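Local coordinates for protein inositol-1-monophosphatase (Nostoc sp., PDB 5ZHH) that probably hydrolyses inositol monophosphates to free inositol and phosphate, at residues Phe7-Ala18 with Val53-Phe62. Numbering follows the deposited sequence.
Sequences FLDIATEAALAA and VVLEIIRRHF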
loop_
_atom_site.group_PDB
_atom_site.type_symbol
_atom_site.label_atom_id
_atom_site.label_comp_id
_atom_site.label_asym_id
_atom_site.label_seq_id
_atom_site.Cartn_x
_atom_site.Cartn_y
_atom_site.Cartn_z
ATOM N N PHE A 7 3.513 27.060 7.152
ATOM C CA PHE A 7 4.365 26.263 8.028
ATOM C C PHE A 7 4.034 24.786 7.911
ATOM O O PHE A 7 4.934 23.941 7.839
ATOM C CB PHE A 7 4.197 26.712 9.481
ATOM C CG PHE A 7 4.606 28.128 9.729
ATOM C CD1 PHE A 7 5.632 28.698 9.005
ATOM C CD2 PHE A 7 3.960 28.889 10.687
ATOM C CE1 PHE A 7 6.014 30.011 9.234
ATOM C CE2 PHE A 7 4.338 30.201 10.923
ATOM C CZ PHE A 7 5.364 30.763 10.193
ATOM N N LEU A 8 2.740 24.462 7.879
ATOM C CA LEU A 8 2.304 23.072 7.815
ATOM C C LEU A 8 2.701 22.417 6.496
ATOM O O LEU A 8 3.067 21.233 6.468
ATOM C CB LEU A 8 0.790 23.009 8.027
ATOM C CG LEU A 8 0.145 21.631 7.929
ATOM C CD1 LEU A 8 0.716 20.721 9.007
ATOM C CD2 LEU A 8 -1.370 21.729 8.038
ATOM N N ASP A 9 2.615 23.163 5.390
ATOM C CA ASP A 9 3.032 22.631 4.096
ATOM C C ASP A 9 4.492 22.200 4.127
ATOM O O ASP A 9 4.848 21.141 3.603
ATOM C CB ASP A 9 2.825 23.673 2.990
ATOM C CG ASP A 9 1.366 23.917 2.665
ATOM O OD1 ASP A 9 0.506 23.100 3.058
ATOM O OD2 ASP A 9 1.084 24.937 1.999
ATOM N N ILE A 10 5.361 23.038 4.700
ATOM C CA ILE A 10 6.790 22.746 4.683
ATOM C C ILE A 10 7.123 21.622 5.657
ATOM O O ILE A 10 7.951 20.749 5.363
ATOM C CB ILE A 10 7.598 24.018 4.997
ATOM C CG1 ILE A 10 7.390 25.055 3.897
ATOM C CG2 ILE A 10 9.076 23.686 5.134
ATOM C CD1 ILE A 10 7.587 24.504 2.522
ATOM N N ALA A 11 6.496 21.624 6.832
ATOM C CA ALA A 11 6.724 20.531 7.773
ATOM C C ALA A 11 6.285 19.197 7.185
ATOM O O ALA A 11 6.917 18.163 7.439
ATOM C CB ALA A 11 5.986 20.801 9.084
ATOM N N THR A 12 5.217 19.200 6.387
ATOM C CA THR A 12 4.761 17.963 5.762
ATOM C C THR A 12 5.805 17.429 4.788
ATOM O O THR A 12 6.150 16.242 4.816
ATOM C CB THR A 12 3.427 18.194 5.053
ATOM O OG1 THR A 12 2.457 18.667 6.001
ATOM C CG2 THR A 12 2.929 16.902 4.440
ATOM N N GLU A 13 6.336 18.299 3.923
ATOM C CA GLU A 13 7.342 17.845 2.968
ATOM C C GLU A 13 8.620 17.418 3.682
ATOM O O GLU A 13 9.256 16.434 3.291
ATOM C CB GLU A 13 7.622 18.940 1.933
ATOM C CG GLU A 13 8.794 18.665 0.978
ATOM C CD GLU A 13 8.560 17.498 0.014
ATOM O OE1 GLU A 13 7.416 17.007 -0.090
ATOM O OE2 GLU A 13 9.531 17.083 -0.658
ATOM N N ALA A 14 8.988 18.113 4.761
ATOM C CA ALA A 14 10.154 17.691 5.531
ATOM C C ALA A 14 9.933 16.311 6.141
ATOM O O ALA A 14 10.835 15.466 6.128
ATOM C CB ALA A 14 10.473 18.722 6.612
ATOM N N ALA A 15 8.728 16.055 6.651
ATOM C CA ALA A 15 8.431 14.761 7.256
ATOM C C ALA A 15 8.437 13.644 6.220
ATOM O O ALA A 15 8.946 12.546 6.483
ATOM C CB ALA A 15 7.077 14.818 7.959
ATOM N N LEU A 16 7.858 13.899 5.042
ATOM C CA LEU A 16 7.822 12.879 4.000
ATOM C C LEU A 16 9.213 12.602 3.448
ATOM O O LEU A 16 9.566 11.444 3.194
ATOM C CB LEU A 16 6.874 13.305 2.881
ATOM C CG LEU A 16 5.408 13.376 3.305
ATOM C CD1 LEU A 16 4.545 13.892 2.158
ATOM C CD2 LEU A 16 4.919 12.009 3.790
ATOM N N ALA A 17 10.014 13.653 3.253
ATOM C CA ALA A 17 11.365 13.454 2.746
ATOM C C ALA A 17 12.200 12.659 3.738
ATOM O O ALA A 17 12.922 11.728 3.354
ATOM C CB ALA A 17 12.018 14.804 2.448
ATOM N N ALA A 18 12.104 13.011 5.021
ATOM C CA ALA A 18 12.842 12.292 6.051
ATOM C C ALA A 18 12.325 10.869 6.214
ATOM O O ALA A 18 13.113 9.940 6.418
ATOM C CB ALA A 18 12.759 13.045 7.376
ATOM N N VAL A 53 18.138 15.836 6.558
ATOM C CA VAL A 53 17.092 16.147 5.586
ATOM C C VAL A 53 16.093 17.143 6.169
ATOM O O VAL A 53 15.700 18.110 5.507
ATOM C CB VAL A 53 16.397 14.856 5.116
ATOM C CG1 VAL A 53 15.099 15.174 4.399
ATOM C CG2 VAL A 53 17.319 14.074 4.209
ATOM N N VAL A 54 15.651 16.910 7.410
ATOM C CA VAL A 54 14.684 17.813 8.036
ATOM C C VAL A 54 15.277 19.207 8.200
ATOM O O VAL A 54 14.647 20.215 7.858
ATOM C CB VAL A 54 14.212 17.256 9.392
ATOM C CG1 VAL A 54 13.285 18.260 10.058
ATOM C CG2 VAL A 54 13.490 15.938 9.211
ATOM N N LEU A 55 16.495 19.285 8.736
ATOM C CA LEU A 55 17.105 20.584 8.997
ATOM C C LEU A 55 17.294 21.369 7.708
ATOM O O LEU A 55 16.984 22.560 7.644
ATOM C CB LEU A 55 18.442 20.403 9.716
ATOM C CG LEU A 55 18.347 19.903 11.158
ATOM C CD1 LEU A 55 19.722 19.816 11.799
ATOM C CD2 LEU A 55 17.444 20.822 11.945
ATOM N N GLU A 56 17.775 20.707 6.657
ATOM C CA GLU A 56 18.018 21.416 5.406
ATOM C C GLU A 56 16.738 22.053 4.881
ATOM O O GLU A 56 16.745 23.213 4.455
ATOM C CB GLU A 56 18.615 20.462 4.370
ATOM C CG GLU A 56 19.175 21.162 3.135
ATOM C CD GLU A 56 18.104 21.519 2.126
ATOM O OE1 GLU A 56 17.074 20.810 2.083
ATOM O OE2 GLU A 56 18.292 22.510 1.377
ATOM N N ILE A 57 15.621 21.322 4.935
ATOM C CA ILE A 57 14.362 21.845 4.415
ATOM C C ILE A 57 13.868 23.006 5.269
ATOM O O ILE A 57 13.527 24.076 4.751
ATOM C CB ILE A 57 13.313 20.720 4.316
ATOM C CG1 ILE A 57 13.732 19.701 3.251
ATOM C CG2 ILE A 57 11.924 21.292 4.038
ATOM C CD1 ILE A 57 12.890 18.435 3.233
ATOM N N ILE A 58 13.856 22.830 6.592
ATOM C CA ILE A 58 13.296 23.859 7.459
ATOM C C ILE A 58 14.120 25.136 7.385
ATOM O O ILE A 58 13.569 26.240 7.319
ATOM C CB ILE A 58 13.195 23.351 8.908
ATOM C CG1 ILE A 58 12.231 22.165 8.993
ATOM C CG2 ILE A 58 12.776 24.491 9.838
ATOM C CD1 ILE A 58 10.794 22.544 8.771
ATOM N N ARG A 59 15.452 25.016 7.401
ATOM C CA ARG A 59 16.275 26.222 7.402
ATOM C C ARG A 59 16.267 26.913 6.044
ATOM O O ARG A 59 16.435 28.133 5.979
ATOM C CB ARG A 59 17.714 25.910 7.835
ATOM C CG ARG A 59 17.840 24.880 8.961
ATOM C CD ARG A 59 19.038 25.067 9.840
ATOM N NE ARG A 59 20.197 25.561 9.099
ATOM C CZ ARG A 59 21.446 25.537 9.556
ATOM N NH1 ARG A 59 21.723 25.009 10.726
ATOM N NH2 ARG A 59 22.437 26.027 8.826
ATOM N N ARG A 60 16.064 26.164 4.954
ATOM C CA ARG A 60 16.005 26.798 3.636
ATOM C C ARG A 60 14.720 27.598 3.459
ATOM O O ARG A 60 14.735 28.682 2.862
ATOM C CB ARG A 60 16.141 25.745 2.530
ATOM C CG ARG A 60 15.901 26.287 1.119
ATOM C CD ARG A 60 16.368 25.317 0.043
ATOM N NE ARG A 60 16.139 23.924 0.409
ATOM C CZ ARG A 60 14.981 23.296 0.258
ATOM N NH1 ARG A 60 13.943 23.943 -0.256
ATOM N NH2 ARG A 60 14.861 22.025 0.620
ATOM N N HIS A 61 13.597 27.081 3.958
ATOM C CA HIS A 61 12.340 27.808 3.835
ATOM C C HIS A 61 12.190 28.879 4.909
ATOM O O HIS A 61 11.636 29.950 4.631
ATOM C CB HIS A 61 11.159 26.840 3.889
ATOM C CG HIS A 61 11.014 25.995 2.661
ATOM N ND1 HIS A 61 10.291 26.404 1.561
ATOM C CD2 HIS A 61 11.492 24.763 2.360
ATOM C CE1 HIS A 61 10.333 25.463 0.634
ATOM N NE2 HIS A 61 11.057 24.458 1.092
ATOM N N PHE A 62 12.688 28.626 6.120
ATOM C CA PHE A 62 12.525 29.538 7.254
ATOM C C PHE A 62 13.886 29.811 7.889
ATOM O O PHE A 62 14.159 29.395 9.021
ATOM C CB PHE A 62 11.546 28.954 8.275
ATOM C CG PHE A 62 10.250 28.462 7.669
ATOM C CD1 PHE A 62 9.372 29.346 7.060
ATOM C CD2 PHE A 62 9.913 27.119 7.714
ATOM C CE1 PHE A 62 8.183 28.897 6.505
ATOM C CE2 PHE A 62 8.725 26.665 7.164
ATOM C CZ PHE A 62 7.862 27.553 6.558
#
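I57 drops as a knob into the hole formed by I10, E13, A14 and A17, with its CD1 lying 3.6 Å from A14 CA. Its CG1 sits beside its own backbone N (chi1 -67°), and the chain then runs on extended (chi2 170°), carrying CD1 over the small alanines of the facing helix while CG2 meets A14 CB and I10 CG2. Alanines keep this end tight: A18 CB touches V54 CG2 at 3.5 Å, and A17 CB rests on V53 CG1. Toward F7 the helices stand farther apart and larger groups fill the gap. I10 CD1 sits over the face of the H61 ring, a CH-pi contact of 3.5 Å to the centroid, while its CB and CG2 lean on F62 CE2. F7 turns its edge to the F62 face in a T-shaped pair; H65 stacks on F62. The outer side is polar and looser: exposed E56 is gripped side-on by R60 NE and NH2, while H61 NE2 hydrogen-bonds D9 OD2 of the second subunit, which R60 NH1 salt-bridges. With an alanine here in place of H61, I10 CD1 would probably lose its ring face and that D9 a hydrogen bond. Segments 7-18 and 53-61 run nearly antiparallel at 159°; their helices, 3-25 and 44-61, pair against the eight-stranded sheet, where A11 and A14 pack on I106, as an outer helical layer of the alpha-beta-alpha-beta-alpha sandwich of the inositol monophosphatase fold.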